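Local coordinates for protein prolyl oligopeptidase (Novosphingobium capsulatum, PDB 1YR2) that probably cleaves oligopeptides on the carboxyl side of proline, and far less readily of alanine, as a serine endopeptidase, at residues A215-D220 and G304-V309; A273-S276 and W281-I284. All blocks are in the same frame, centred on the assembly; numbering follows the deposited sequence.

In the fold
Both contacts lie in the N-terminal beta-propeller and involve the four-stranded blade built from strands 270-275, 281-287, 295-302 and 305-311. Contact 2 is internal to that blade: it is a buried hairpin joining the first two strands by backbone hydrogen bonds. Contact 1 lies between blades, setting the turn after strand 215-216 of the preceding blade against the last strand, 305-311; it is partly buried, small and held by apolar packing without hydrogen bonds. Their centres are about 9 Å apart, and the hairpin of contact 2 falls between the two segments of contact 1 in the sequence. The two also meet directly, where Leu-217 CD1 packs 4.0 Å from Val-282 CG2.

Contact 1 (A215-D220 and G304-V309); sequences AWLGND and GKIGPV
Leu-217 spreads its two methyl groups against the side chain of Ile-306 and the backbone of Gly-304. Its CD2 methyl meets Ile-306 CD1 at 4.0 Å, while the other branch, CD1, lies 4.1 Å from Ile-306 CG1, so that the leucine fork rests on the long arm of the isoleucine. The two side chains cross at a slant, and no hydrogen bond joins the two segments. The bond from CA to CB of Leu-217 points towards 304-309, and chi1 of -170°, with CG anti to the backbone N, carries the two methyls on to the isoleucine. Ile-306 reaches back through an extended CG1-CD1 arm, with chi2 at 173°. This packing links neighbouring blades of the beta-propeller: Leu-217 comes from the turn that follows strand 215-216, the first of its blade, and Ile-306 belongs to the last strand of the next one. Strands from both blades close in around the pair, Leu-217 also touching Val-301 and Ile-306 touching both Ala-299 and Leu-223. On the exposed side, the carbonyl O of Gly-304 approaches Leu-217 CD2 to 3.8 Å, a van der Waals contact just before strand 305-311.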
# COMPACT_ATOMS: atom_id res chain seq x y z
N ALA A 215 13.04 -6.28 -22.74
CA ALA A 215 14.15 -7.13 -22.30
C ALA A 215 15.21 -7.16 -23.36
O ALA A 215 14.98 -7.65 -24.47
CB ALA A 215 13.68 -8.53 -22.02
N TRP A 216 16.42 -6.72 -23.00
CA TRP A 216 17.50 -6.69 -23.96
C TRP A 216 18.08 -8.09 -24.13
O TRP A 216 18.25 -8.84 -23.16
CB TRP A 216 18.60 -5.74 -23.48
CG TRP A 216 18.26 -4.28 -23.67
CD1 TRP A 216 17.61 -3.46 -22.79
CD2 TRP A 216 18.53 -3.49 -24.83
NE1 TRP A 216 17.50 -2.20 -23.31
CE2 TRP A 216 18.03 -2.19 -24.57
CE3 TRP A 216 19.18 -3.73 -26.04
CZ2 TRP A 216 18.13 -1.15 -25.49
CZ3 TRP A 216 19.28 -2.73 -26.94
CH2 TRP A 216 18.78 -1.42 -26.66
N LEU A 217 18.38 -8.43 -25.38
CA LEU A 217 19.12 -9.61 -25.75
C LEU A 217 20.48 -9.09 -26.14
O LEU A 217 20.69 -8.65 -27.26
CB LEU A 217 18.41 -10.32 -26.88
CG LEU A 217 18.92 -11.69 -27.24
CD1 LEU A 217 18.31 -12.74 -26.36
CD2 LEU A 217 18.65 -11.96 -28.72
N GLY A 218 21.38 -9.08 -25.20
CA GLY A 218 22.67 -8.41 -25.34
C GLY A 218 22.55 -6.91 -25.51
O GLY A 218 21.74 -6.28 -24.83
N ASN A 219 23.40 -6.32 -26.37
CA ASN A 219 23.48 -4.86 -26.49
C ASN A 219 22.80 -4.23 -27.68
O ASN A 219 22.74 -3.01 -27.75
CB ASN A 219 24.95 -4.43 -26.43
CG ASN A 219 25.65 -5.03 -25.21
OD1 ASN A 219 25.14 -4.92 -24.11
ND2 ASN A 219 26.76 -5.65 -25.40
N ASP A 220 22.23 -5.03 -28.57
CA ASP A 220 21.68 -4.51 -29.83
C ASP A 220 20.45 -5.20 -30.31
O ASP A 220 20.18 -5.20 -31.52
CB ASP A 220 22.74 -4.62 -30.93
CG ASP A 220 23.21 -6.05 -31.12
OD1 ASP A 220 22.58 -6.98 -30.56
OD2 ASP A 220 24.21 -6.34 -31.79
N GLY A 304 24.31 -14.98 -29.44
CA GLY A 304 23.36 -13.98 -29.85
C GLY A 304 22.11 -14.50 -30.51
O GLY A 304 21.25 -13.69 -30.90
N LYS A 305 21.99 -15.82 -30.66
CA LYS A 305 20.89 -16.46 -31.37
C LYS A 305 20.01 -17.23 -30.40
O LYS A 305 20.48 -17.99 -29.58
CB LYS A 305 21.43 -17.41 -32.44
CG LYS A 305 22.18 -16.68 -33.61
CD LYS A 305 22.25 -17.49 -34.93
CE LYS A 305 20.90 -17.49 -35.73
NZ LYS A 305 19.89 -18.51 -35.21
N ILE A 306 18.71 -17.03 -30.52
CA ILE A 306 17.74 -17.70 -29.64
C ILE A 306 17.42 -19.08 -30.16
O ILE A 306 16.98 -19.25 -31.29
CB ILE A 306 16.44 -16.86 -29.59
CG1 ILE A 306 16.74 -15.50 -28.99
CG2 ILE A 306 15.39 -17.59 -28.77
CD1 ILE A 306 15.62 -14.55 -29.04
N GLY A 307 17.59 -20.09 -29.33
CA GLY A 307 17.31 -21.44 -29.74
C GLY A 307 15.82 -21.77 -29.69
O GLY A 307 14.97 -20.90 -29.49
N PRO A 308 15.49 -23.03 -29.89
CA PRO A 308 14.09 -23.47 -29.84
C PRO A 308 13.45 -23.15 -28.48
O PRO A 308 14.11 -23.28 -27.46
CB PRO A 308 14.18 -24.99 -30.06
CG PRO A 308 15.48 -25.25 -30.57
CD PRO A 308 16.42 -24.16 -30.15
N VAL A 309 12.21 -22.70 -28.49
CA VAL A 309 11.44 -22.37 -27.27
C VAL A 309 10.79 -23.65 -26.77
O VAL A 309 10.07 -24.33 -27.55
CB VAL A 309 10.37 -21.29 -27.53
CG1 VAL A 309 9.59 -20.95 -26.24
CG2 VAL A 309 10.99 -20.03 -28.03

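Contact 2 (A273-S276 and W281-I284); sequences ASVS and WVVI
Val-283 O is gripped by Ser-274 N at 2.9 Å, in the carbonyl plane, and by a water that donates to it at 2.8 Å. The same water also hydrogen-bonds Ser-274 OG, linking that side chain to the backbone of the facing strand. Ala-273 CA adds a CA-H...O contact to this oxygen. The return bond, from Val-283 N to Ser-274 O (2.9 Å), is nearly straight at the hydrogen (173°), though the donor is tilted 35° from the carbonyl plane. Ser-274 and Val-283 thus form the hydrogen-bonded pair of an antiparallel hairpin, flanked by the non-hydrogen-bonded pairs Ala-273 with Ile-284 and Val-275 with Val-282. It comprises the first two strands of a propeller blade. Val-275 and Val-282 meet through their CG2 methyls at 4.3 Å and face Leu-223 of the preceding blade; Ser-274 and Val-283 face Phe-322 of the following one. At the turn, Ser-276 N bonds Trp-281 O (2.9 Å), and its OG, set between backbone N and carbonyl carbon (chi1 60°), accepts from Trp-281 N at 3.1 Å. That hydroxyl also bonds Asp-278 OD1 and lies at the indole edge; the indole NE1 is held by Asp-328. Were Ser-276 an alanine, Trp-281 N and Asp-278 would probably lose the hydroxyl they share, leaving the turn less firmly closed. Backbone bonds therefore set the strand pairing, while the serine hydroxyl ties the end of the hairpin to its turn.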
# COMPACT_ATOMS: atom_id res chain seq x y z
N ALA A 273 8.29 -11.56 -21.93
CA ALA A 273 9.61 -12.15 -22.09
C ALA A 273 10.64 -11.44 -21.21
O ALA A 273 10.63 -10.22 -21.15
CB ALA A 273 10.05 -12.05 -23.55
N SER A 274 11.51 -12.20 -20.60
CA SER A 274 12.65 -11.72 -19.83
C SER A 274 13.88 -12.47 -20.30
O SER A 274 13.75 -13.47 -21.00
CB SER A 274 12.48 -12.01 -18.33
OG SER A 274 11.30 -11.42 -17.87
N VAL A 275 15.05 -11.96 -19.93
CA VAL A 275 16.34 -12.56 -20.27
C VAL A 275 17.13 -12.55 -19.00
O VAL A 275 17.13 -11.58 -18.24
CB VAL A 275 17.09 -11.80 -21.40
CG1 VAL A 275 18.34 -12.50 -21.79
CG2 VAL A 275 16.23 -11.65 -22.65
N SER A 276 17.79 -13.65 -18.74
CA SER A 276 18.67 -13.72 -17.59
C SER A 276 19.79 -12.67 -17.71
O SER A 276 20.15 -12.24 -18.83
CB SER A 276 19.20 -15.14 -17.35
OG SER A 276 19.94 -15.65 -18.45
N TRP A 281 19.63 -17.17 -21.15
CA TRP A 281 18.28 -17.75 -21.26
C TRP A 281 17.21 -16.68 -21.46
O TRP A 281 17.19 -15.67 -20.74
CB TRP A 281 17.96 -18.56 -20.03
CG TRP A 281 18.74 -19.82 -19.97
CD1 TRP A 281 19.92 -20.02 -19.31
CD2 TRP A 281 18.43 -21.05 -20.64
NE1 TRP A 281 20.36 -21.31 -19.53
CE2 TRP A 281 19.47 -21.95 -20.36
CE3 TRP A 281 17.37 -21.49 -21.45
CZ2 TRP A 281 19.47 -23.26 -20.86
CZ3 TRP A 281 17.39 -22.75 -21.96
CH2 TRP A 281 18.42 -23.64 -21.64
N VAL A 282 16.34 -16.93 -22.44
CA VAL A 282 15.04 -16.22 -22.57
C VAL A 282 14.02 -17.02 -21.76
O VAL A 282 13.98 -18.25 -21.83
CB VAL A 282 14.61 -16.13 -24.04
CG1 VAL A 282 13.26 -15.50 -24.22
CG2 VAL A 282 15.67 -15.34 -24.83
N VAL A 283 13.21 -16.31 -20.98
CA VAL A 283 12.17 -16.91 -20.18
C VAL A 283 10.87 -16.19 -20.48
O VAL A 283 10.75 -14.94 -20.37
CB VAL A 283 12.49 -16.82 -18.68
CG1 VAL A 283 11.40 -17.45 -17.81
CG2 VAL A 283 13.84 -17.47 -18.42
N ILE A 284 9.91 -16.97 -20.90
CA ILE A 284 8.61 -16.41 -21.27
C ILE A 284 7.58 -16.90 -20.24
O ILE A 284 7.40 -18.09 -20.03
CB ILE A 284 8.22 -16.80 -22.70
CG1 ILE A 284 9.22 -16.20 -23.67
CG2 ILE A 284 6.80 -16.32 -23.00
CD1 ILE A 284 9.17 -16.81 -24.99
O HOH W 1 9.35 -13.89 -18.17